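Local atomic coordinates of GGDEF and EAL domain-containing protein (Vibrio cholerae O1 str. 2010EL-1786, PDB entry 6PWK), a protein that binds cyclic di-GMP and, with its GGDEF and EAL domains, probably acts as a receptor in the circuit controlling large adhesins and biofilm formation. Residues 185-190 and 236-241; 193-198 and 245-250. All coordinates share one frame; numbering follows the deposited sequence.

Contact 1 of 2, residues 185-190 and 236-241. With C2E (9,9'-[(2R,3R,3aS,5S,7aR,9R,10R,10aS,12S,14aR)-3,5,10,12-tetrahydroxy-5,12-dioxidooctahydro-2H,7H-difuro[3,2-d:3',2'-j][1,3,7,9,2,8]tetraoxadiphosphacyclododecine-2,9-diyl]bis(2-amino-1,9-dihydro-6H-purin-6-one)), chain D.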
loop_
_atom_site.group_PDB
_atom_site.type_symbol
_atom_site.label_atom_id
_atom_site.label_comp_id
_atom_site.label_asym_id
_atom_site.label_seq_id
_atom_site.Cartn_x
_atom_site.Cartn_y
_atom_site.Cartn_z
ATOM N N GLN A 185 12.930 -14.352 -0.450
ATOM C CA GLN A 185 13.352 -14.297 0.946
ATOM C C GLN A 185 14.790 -14.766 1.119
ATOM O O GLN A 185 15.478 -14.316 2.042
ATOM C CB GLN A 185 12.399 -15.121 1.811
ATOM C CG GLN A 185 11.025 -14.486 1.962
ATOM C CD GLN A 185 9.969 -15.463 2.434
ATOM O OE1 GLN A 185 10.241 -16.360 3.232
ATOM N NE2 GLN A 185 8.750 -15.296 1.935
ATOM N N GLN A 186 15.264 -15.661 0.250
ATOM C CA GLN A 186 16.660 -16.078 0.321
ATOM C C GLN A 186 17.596 -14.936 -0.052
ATOM O O GLN A 186 18.631 -14.739 0.597
ATOM C CB GLN A 186 16.895 -17.288 -0.581
ATOM C CG GLN A 186 16.290 -18.579 -0.054
ATOM C CD GLN A 186 16.389 -19.720 -1.049
ATOM O OE1 GLN A 186 16.340 -19.510 -2.259
ATOM N NE2 GLN A 186 16.533 -20.936 -0.539
ATOM N N TRP A 187 17.252 -14.173 -1.094
ATOM C CA TRP A 187 18.064 -13.018 -1.466
ATOM C C TRP A 187 18.134 -12.011 -0.326
ATOM O O TRP A 187 19.211 -11.501 0.002
ATOM C CB TRP A 187 17.503 -12.350 -2.725
ATOM C CG TRP A 187 17.924 -12.985 -4.016
ATOM C CD1 TRP A 187 17.110 -13.563 -4.945
ATOM C CD2 TRP A 187 19.258 -13.099 -4.526
ATOM N NE1 TRP A 187 17.853 -14.031 -6.001
ATOM C CE2 TRP A 187 19.175 -13.760 -5.769
ATOM C CE3 TRP A 187 20.516 -12.706 -4.054
ATOM C CZ2 TRP A 187 20.299 -14.038 -6.545
ATOM C CZ3 TRP A 187 21.632 -12.984 -4.826
ATOM C CH2 TRP A 187 21.515 -13.643 -6.056
ATOM N N LYS A 188 16.987 -11.714 0.291
ATOM C CA LYS A 188 16.962 -10.744 1.380
ATOM C C LYS A 188 17.836 -11.197 2.543
ATOM O O LYS A 188 18.569 -10.392 3.129
ATOM C CB LYS A 188 15.525 -10.514 1.845
ATOM C CG LYS A 188 15.396 -9.504 2.970
ATOM C CD LYS A 188 14.008 -9.536 3.587
ATOM C CE LYS A 188 13.936 -8.659 4.826
ATOM N NZ LYS A 188 12.785 -9.030 5.695
ATOM N N THR A 189 17.775 -12.486 2.888
ATOM C CA THR A 189 18.617 -13.003 3.962
ATOM C C THR A 189 20.096 -12.857 3.623
ATOM O O THR A 189 20.903 -12.484 4.482
ATOM C CB THR A 189 18.276 -14.469 4.243
ATOM O OG1 THR A 189 16.883 -14.586 4.558
ATOM C CG2 THR A 189 19.095 -14.997 5.410
ATOM N N LEU A 190 20.467 -13.140 2.371
ATOM C CA LEU A 190 21.867 -13.025 1.972
ATOM C C LEU A 190 22.343 -11.580 2.040
ATOM O O LEU A 190 23.462 -11.313 2.497
ATOM C CB LEU A 190 22.061 -13.591 0.565
ATOM C CG LEU A 190 23.485 -13.524 0.008
ATOM C CD1 LEU A 190 24.442 -14.277 0.912
ATOM C CD2 LEU A 190 23.544 -14.065 -1.412
ATOM N N LEU A 236 18.060 -6.820 -6.194
ATOM C CA LEU A 236 17.251 -5.640 -5.901
ATOM C C LEU A 236 15.763 -5.902 -6.099
ATOM O O LEU A 236 14.931 -5.273 -5.435
ATOM C CB LEU A 236 17.699 -4.462 -6.764
ATOM C CG LEU A 236 18.753 -3.552 -6.132
ATOM C CD1 LEU A 236 19.156 -2.453 -7.098
ATOM C CD2 LEU A 236 18.234 -2.962 -4.829
ATOM N N PHE A 237 15.407 -6.817 -7.002
ATOM C CA PHE A 237 13.998 -7.141 -7.200
ATOM C C PHE A 237 13.404 -7.774 -5.948
ATOM O O PHE A 237 12.245 -7.519 -5.602
ATOM C CB PHE A 237 13.836 -8.074 -8.400
ATOM C CG PHE A 237 14.141 -9.512 -8.091
ATOM C CD1 PHE A 237 15.449 -9.937 -7.926
ATOM C CD2 PHE A 237 13.118 -10.437 -7.955
ATOM C CE1 PHE A 237 15.732 -11.260 -7.638
ATOM C CE2 PHE A 237 13.394 -11.760 -7.667
ATOM C CZ PHE A 237 14.702 -12.173 -7.508
ATOM N N ALA A 238 14.189 -8.598 -5.251
ATOM C CA ALA A 238 13.690 -9.258 -4.050
ATOM C C ALA A 238 13.498 -8.261 -2.915
ATOM O O ALA A 238 12.529 -8.359 -2.154
ATOM C CB ALA A 238 14.642 -10.375 -3.632
ATOM N N LEU A 239 14.407 -7.294 -2.787
ATOM C CA LEU A 239 14.306 -6.328 -1.700
ATOM C C LEU A 239 13.121 -5.391 -1.898
ATOM O O LEU A 239 12.426 -5.048 -0.934
ATOM C CB LEU A 239 15.604 -5.534 -1.578
ATOM C CG LEU A 239 16.877 -6.354 -1.355
ATOM C CD1 LEU A 239 18.052 -5.444 -1.035
ATOM C CD2 LEU A 239 16.668 -7.380 -0.250
ATOM N N GLU A 240 12.875 -4.964 -3.138
ATOM C CA GLU A 240 11.747 -4.074 -3.391
ATOM C C GLU A 240 10.421 -4.811 -3.256
ATOM O O GLU A 240 9.440 -4.246 -2.757
ATOM C CB GLU A 240 11.870 -3.442 -4.776
ATOM C CG GLU A 240 13.000 -2.435 -4.896
ATOM C CD GLU A 240 12.937 -1.640 -6.184
ATOM O OE1 GLU A 240 13.263 -2.202 -7.251
ATOM O OE2 GLU A 240 12.551 -0.453 -6.130
ATOM N N GLN A 241 10.370 -6.071 -3.694
ATOM C CA GLN A 241 9.135 -6.837 -3.568
ATOM C C GLN A 241 8.811 -7.140 -2.112
ATOM O O GLN A 241 7.640 -7.328 -1.763
ATOM C CB GLN A 241 9.236 -8.133 -4.371
ATOM C CG GLN A 241 7.926 -8.557 -5.007
ATOM C CD GLN A 241 7.503 -7.624 -6.123
ATOM O OE1 GLN A 241 8.325 -7.192 -6.930
ATOM N NE2 GLN A 241 6.215 -7.305 -6.173
HETATM P P1 C2E D . 9.865 -16.496 -1.886
HETATM O O2P C2E D . 9.042 -15.234 -1.966
HETATM O O1P C2E D . 10.935 -16.166 -0.890
HETATM O "O5'" C2E D . 9.100 -17.750 -1.174
HETATM C "C5'" C2E D . 9.849 -18.760 -0.577
HETATM C "C4'" C2E D . 8.754 -19.721 -0.060
HETATM O "O4'" C2E D . 8.000 -19.085 0.793
HETATM C "C3'" C2E D . 7.784 -19.913 -1.243
HETATM O "O3'" C2E D . 8.143 -20.939 -2.039
HETATM C "C2'" C2E D . 6.418 -20.168 -0.575
HETATM O "O2'" C2E D . 6.163 -21.634 -0.464
HETATM C "C1'" C2E D . 6.527 -19.723 0.651
HETATM N N9 C2E D . 5.480 -18.798 1.007
HETATM C C8 C2E D . 6.028 -17.760 0.327
HETATM N N7 C2E D . 5.190 -16.708 0.499
HETATM C C5 C2E D . 4.164 -17.086 1.268
HETATM C C6 C2E D . 2.903 -16.375 1.819
HETATM O O6 C2E D . 2.676 -15.235 1.583
HETATM N N1 C2E D . 1.958 -17.078 2.647
HETATM C C2 C2E D . 2.177 -18.470 2.973
HETATM N N2 C2E D . 1.289 -19.281 3.799
HETATM N N3 C2E D . 3.369 -19.113 2.442
HETATM C C4 C2E D . 4.356 -18.389 1.585
HETATM P P11 C2E D . 7.281 -20.961 -3.465
HETATM O O21 C2E D . 5.790 -20.710 -3.422
HETATM O O11 C2E D . 7.388 -22.370 -3.980
HETATM O O5A C2E D . 8.198 -20.054 -4.504
HETATM C C5A C2E D . 9.554 -19.909 -4.173
HETATM C C4A C2E D . 10.111 -18.810 -4.984
HETATM O O4A C2E D . 9.605 -18.820 -6.193
HETATM C C3A C2E D . 9.658 -17.352 -4.282
HETATM O O3A C2E D . 10.672 -16.897 -3.273
HETATM C C2A C2E D . 9.611 -16.546 -5.193
HETATM O O2A C2E D . 10.984 -15.960 -5.397
HETATM C C1A C2E D . 9.137 -17.410 -6.482
HETATM N N91 C2E D . 7.833 -17.361 -6.662
HETATM C C81 C2E D . 6.877 -18.164 -6.163
HETATM N N71 C2E D . 5.707 -17.719 -6.651
HETATM C C51 C2E D . 5.951 -16.669 -7.434
HETATM C C61 C2E D . 5.033 -15.763 -8.249
HETATM O O61 C2E D . 3.875 -15.976 -8.227
HETATM N N11 C2E D . 5.544 -14.674 -9.029
HETATM C C21 C2E D . 6.960 -14.420 -9.049
HETATM N N21 C2E D . 7.498 -13.317 -9.835
HETATM N N31 C2E D . 7.833 -15.297 -8.264
HETATM C C41 C2E D . 7.287 -16.434 -7.452
#

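Contact 2 of 2, residues 193-198 and 245-250. With C2E (9,9'-[(2R,3R,3aS,5S,7aR,9R,10R,10aS,12S,14aR)-3,5,10,12-tetrahydroxy-5,12-dioxidooctahydro-2H,7H-difuro[3,2-d:3',2'-j][1,3,7,9,2,8]tetraoxadiphosphacyclododecine-2,9-diyl]bis(2-amino-1,9-dihydro-6H-purin-6-one)), chain C.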
loop_
_atom_site.group_PDB
_atom_site.type_symbol
_atom_site.label_atom_id
_atom_site.label_comp_id
_atom_site.label_asym_id
_atom_site.label_seq_id
_atom_site.Cartn_x
_atom_site.Cartn_y
_atom_site.Cartn_z
ATOM N N GLU A 193 22.883 -10.722 5.510
ATOM C CA GLU A 193 24.147 -11.332 5.903
ATOM C C GLU A 193 25.327 -10.511 5.398
ATOM O O GLU A 193 26.297 -10.282 6.131
ATOM C CB GLU A 193 24.212 -12.765 5.377
ATOM C CG GLU A 193 25.335 -13.607 5.945
ATOM C CD GLU A 193 25.344 -15.012 5.377
ATOM O OE1 GLU A 193 26.157 -15.839 5.841
ATOM O OE2 GLU A 193 24.534 -15.291 4.467
ATOM N N ALA A 194 25.253 -10.042 4.148
ATOM C CA ALA A 194 26.331 -9.234 3.589
ATOM C C ALA A 194 26.442 -7.892 4.297
ATOM O O ALA A 194 27.551 -7.378 4.497
ATOM C CB ALA A 194 26.107 -9.029 2.092
ATOM N N ILE A 195 25.307 -7.303 4.676
ATOM C CA ILE A 195 25.339 -6.053 5.426
ATOM C C ILE A 195 25.951 -6.276 6.803
ATOM O O ILE A 195 26.756 -5.468 7.279
ATOM C CB ILE A 195 23.920 -5.458 5.523
ATOM C CG1 ILE A 195 23.448 -4.984 4.147
ATOM C CG2 ILE A 195 23.879 -4.322 6.533
ATOM C CD1 ILE A 195 22.032 -4.447 4.140
ATOM N N HIS A 196 25.599 -7.389 7.453
ATOM C CA HIS A 196 26.048 -7.626 8.820
ATOM C C HIS A 196 27.547 -7.900 8.879
ATOM O O HIS A 196 28.224 -7.464 9.817
ATOM C CB HIS A 196 25.264 -8.790 9.427
ATOM C CG HIS A 196 25.430 -8.924 10.909
ATOM N ND1 HIS A 196 26.110 -9.972 11.491
ATOM C CD2 HIS A 196 25.001 -8.142 11.927
ATOM C CE1 HIS A 196 26.093 -9.831 12.804
ATOM N NE2 HIS A 196 25.427 -8.728 13.094
ATOM N N ASN A 197 28.082 -8.615 7.892
ATOM C CA ASN A 197 29.483 -9.008 7.883
ATOM C C ASN A 197 30.363 -8.073 7.063
ATOM O O ASN A 197 31.563 -8.338 6.926
ATOM C CB ASN A 197 29.625 -10.440 7.354
ATOM C CG ASN A 197 28.834 -11.442 8.172
ATOM O OD1 ASN A 197 29.368 -12.083 9.078
ATOM N ND2 ASN A 197 27.552 -11.586 7.854
ATOM N N ASP A 198 29.802 -6.993 6.519
ATOM C CA ASP A 198 30.556 -6.015 5.732
ATOM C C ASP A 198 31.284 -6.685 4.566
ATOM O O ASP A 198 32.478 -6.475 4.341
ATOM C CB ASP A 198 31.526 -5.233 6.619
ATOM C CG ASP A 198 30.815 -4.300 7.582
ATOM O OD1 ASP A 198 30.227 -3.300 7.119
ATOM O OD2 ASP A 198 30.831 -4.578 8.799
ATOM N N SER A 245 14.243 -2.743 0.520
ATOM C CA SER A 245 15.349 -2.086 -0.169
ATOM C C SER A 245 15.878 -0.880 0.597
ATOM O O SER A 245 17.041 -0.505 0.408
ATOM C CB SER A 245 14.924 -1.660 -1.576
ATOM O OG SER A 245 13.974 -0.611 -1.526
ATOM N N HIS A 246 15.061 -0.269 1.459
ATOM C CA HIS A 246 15.544 0.872 2.230
ATOM C C HIS A 246 16.601 0.458 3.245
ATOM O O HIS A 246 17.454 1.272 3.611
ATOM C CB HIS A 246 14.379 1.583 2.919
ATOM C CG HIS A 246 13.675 0.746 3.940
ATOM N ND1 HIS A 246 12.696 -0.166 3.607
ATOM C CD2 HIS A 246 13.802 0.687 5.286
ATOM C CE1 HIS A 246 12.254 -0.753 4.704
ATOM N NE2 HIS A 246 12.909 -0.253 5.737
ATOM N N ILE A 247 16.567 -0.795 3.709
ATOM C CA ILE A 247 17.657 -1.299 4.541
ATOM C C ILE A 247 18.961 -1.284 3.757
ATOM O O ILE A 247 20.016 -0.893 4.274
ATOM C CB ILE A 247 17.335 -2.713 5.062
ATOM C CG1 ILE A 247 16.211 -2.672 6.097
ATOM C CG2 ILE A 247 18.580 -3.369 5.644
ATOM C CD1 ILE A 247 14.842 -2.932 5.519
ATOM N N PHE A 248 18.905 -1.700 2.491
ATOM C CA PHE A 248 20.095 -1.716 1.652
ATOM C C PHE A 248 20.558 -0.303 1.315
ATOM O O PHE A 248 21.760 -0.016 1.347
ATOM C CB PHE A 248 19.808 -2.519 0.383
ATOM C CG PHE A 248 20.843 -2.360 -0.688
ATOM C CD1 PHE A 248 22.054 -3.023 -0.604
ATOM C CD2 PHE A 248 20.595 -1.562 -1.793
ATOM C CE1 PHE A 248 23.004 -2.883 -1.595
ATOM C CE2 PHE A 248 21.542 -1.419 -2.786
ATOM C CZ PHE A 248 22.747 -2.080 -2.686
ATOM N N ASP A 249 19.620 0.594 0.999
ATOM C CA ASP A 249 19.998 1.960 0.649
ATOM C C ASP A 249 20.560 2.709 1.850
ATOM O O ASP A 249 21.500 3.500 1.709
ATOM C CB ASP A 249 18.802 2.706 0.061
ATOM C CG ASP A 249 18.583 2.392 -1.406
ATOM O OD1 ASP A 249 19.551 1.966 -2.071
ATOM O OD2 ASP A 249 17.449 2.577 -1.896
ATOM N N GLN A 250 20.003 2.476 3.040
ATOM C CA GLN A 250 20.517 3.148 4.229
ATOM C C GLN A 250 21.932 2.689 4.557
ATOM O O GLN A 250 22.750 3.480 5.038
ATOM C CB GLN A 250 19.579 2.913 5.414
ATOM C CG GLN A 250 18.295 3.724 5.343
ATOM C CD GLN A 250 17.229 3.224 6.297
ATOM O OE1 GLN A 250 16.035 3.309 6.010
ATOM N NE2 GLN A 250 17.655 2.700 7.441
HETATM P P1 C2E C . 22.689 1.907 -13.142
HETATM O O2P C2E C . 22.237 3.177 -12.473
HETATM O O1P C2E C . 22.335 2.084 -14.591
HETATM O "O5'" C2E C . 24.319 1.758 -13.127
HETATM C "C5'" C2E C . 24.967 1.534 -14.335
HETATM C "C4'" C2E C . 25.190 -0.000 -14.442
HETATM O "O4'" C2E C . 25.698 -0.306 -15.599
HETATM C "C3'" C2E C . 26.257 -0.474 -13.439
HETATM O "O3'" C2E C . 26.163 -1.814 -13.377
HETATM C "C2'" C2E C . 27.541 -0.118 -14.204
HETATM O "O2'" C2E C . 28.702 -0.854 -13.628
HETATM C "C1'" C2E C . 27.254 -0.656 -15.355
HETATM N N9 C2E C . 27.907 -0.222 -16.563
HETATM C C8 C2E C . 28.452 0.936 -16.114
HETATM N N7 C2E C . 29.111 1.489 -17.164
HETATM C C5 C2E C . 28.965 0.702 -18.224
HETATM C C6 C2E C . 29.447 0.767 -19.684
HETATM O O6 C2E C . 30.113 1.662 -20.082
HETATM N N1 C2E C . 29.096 -0.280 -20.595
HETATM C C2 C2E C . 28.291 -1.400 -20.180
HETATM N N2 C2E C . 27.902 -2.493 -21.066
HETATM N N3 C2E C . 27.849 -1.427 -18.796
HETATM C C4 C2E C . 28.211 -0.349 -17.840
HETATM P P11 C2E C . 26.047 -2.379 -11.821
HETATM O O21 C2E C . 27.245 -2.224 -10.923
HETATM O O11 C2E C . 25.821 -3.865 -11.932
HETATM O O5A C2E C . 24.648 -1.662 -11.316
HETATM C C5A C2E C . 23.511 -2.244 -11.892
HETATM C C4A C2E C . 22.293 -1.638 -11.322
HETATM O O4A C2E C . 22.182 -1.980 -10.067
HETATM C C3A C2E C . 22.392 0.043 -11.370
HETATM O O3A C2E C . 21.848 0.558 -12.673
HETATM C C2A C2E C . 21.706 0.442 -10.437
HETATM O O2A C2E C . 20.280 0.634 -10.884
HETATM C C1A C2E C . 21.812 -0.724 -9.310
HETATM N N91 C2E C . 22.719 -0.417 -8.413
HETATM C C81 C2E C . 24.054 -0.545 -8.465
HETATM N N71 C2E C . 24.524 -0.086 -7.290
HETATM C C51 C2E C . 23.495 0.311 -6.546
HETATM C C61 C2E C . 23.412 0.909 -5.147
HETATM O O61 C2E C . 24.413 1.083 -4.548
HETATM N N11 C2E C . 22.150 1.254 -4.568
HETATM C C21 C2E C . 20.938 1.037 -5.308
HETATM N N21 C2E C . 19.657 1.389 -4.715
HETATM N N31 C2E C . 21.030 0.464 -6.652
HETATM C C41 C2E C . 22.352 0.106 -7.247
#

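Contact 1 of 2, residues 185-190 and 236-241
The carbonyl oxygen of Q185 is gripped twice by T189: the amide N donates to O in the ordinary helical bond, and the hydroxyl OG1 donates to the same O at 2.9 Å, from the opposite face of the carbonyl plane. The amide N of the same residue is engaged as well. Q185 N gives its hydrogen to O1P of the cyclic di-GMP, 2.7 Å away with an N-H...O angle of 167°, so the first turn of helix 184-197 presents backbone N-H groups to the phosphate; K184 N also bonds this ligand. The Q185 side chain packs alongside O1P and on Y64 of the second subunit.

Two residues on, W187 and A238 face each other where segment 236-241 of helix 232-241 crosses nearly perpendicularly, the segment axes 8.3 Å apart. W187 CB lies 3.6 Å from A238 CB. The indole continues toward F237 and brings CD1 to 3.8 Å from F237 CZ, the ring planes meeting obliquely at 75°. F237 has CG wedged between its backbone N and carbonyl carbon (chi1 80°), which sets one face of the phenyl over A238 CB, close to the ring centre. W187 NE1 is satisfied by N157 OD1, on helix 148-164, which F237 also touches. On the flank, L239 CD2 rests against K188 CA at 3.7 Å.

The chemistry is thus divided: apolar carbon holds the two helices together, while the helix N-terminus, whose dipole would probably favour an anion, meets the phosphate.

Contact 2 of 2, residues 193-198 and 245-250
Within the EAL domain, the last turns of helix 184-197 lie against the start of helix 245-261, a helix that carries residues of a cyclic di-GMP pocket. A single side chain makes the crossing from the first segment. I195 has CG1 anti to its carbonyl carbon and is extended beyond it (chi2 177°), which pushes CD1 out toward the other helix; there CD1 meets I247 CG2 at 3.9 Å, the two side chains crossing at about a right angle, and sits 4.2 Å from F248 CA. The touch is apolar and small, burying 93 Å² in all, and involves the CG2 branch of I247.

Just past this point the chain turns out of the helix in a Schellman motif, D198 taking a positive phi of 56°. D198 OD1 then bonds Y251 OH, a polar tie from the helix end to the helix across from it.

F248 and D249 work on the side of the nucleotide. The F248 ring brings CE2 to 3.3 Å from N11 of the guanine, with C21 of the base in the plane of the phenyl at its edge. D249 OD1 accepts from the exocyclic amine N21 at 2.7 Å, with an N-H...O angle of 163°. Its other oxygen, OD2, is held by S277 OG and A274 N, so the carboxylate is anchored on one side while it reads the base on the other.

Such recognition of a guanine amine by a carboxylate, beside an aromatic ring, belongs to the nucleotide-binding pocket of this EAL barrel.

Contacts 1 and 2 share helix 184-197, and their partner helices, 232-241 and 245-261, follow each other in the chain, so the two lie side by side with centres about 11 Å apart. They touch directly: L239 CD1 of contact 1 packs on F248 CB of contact 2 at 3.7 Å, and L236 CD2 approaches F248 CD2 at 4.1 Å. L236 also touches the cyclic di-GMP bound by F248 and D249. Helix 184-197 meets one nucleotide at its N-terminus, through Q185 of contact 1, while helix 245-261 meets a second. The F248 side chain lies about 11 Å from the magnesium ion.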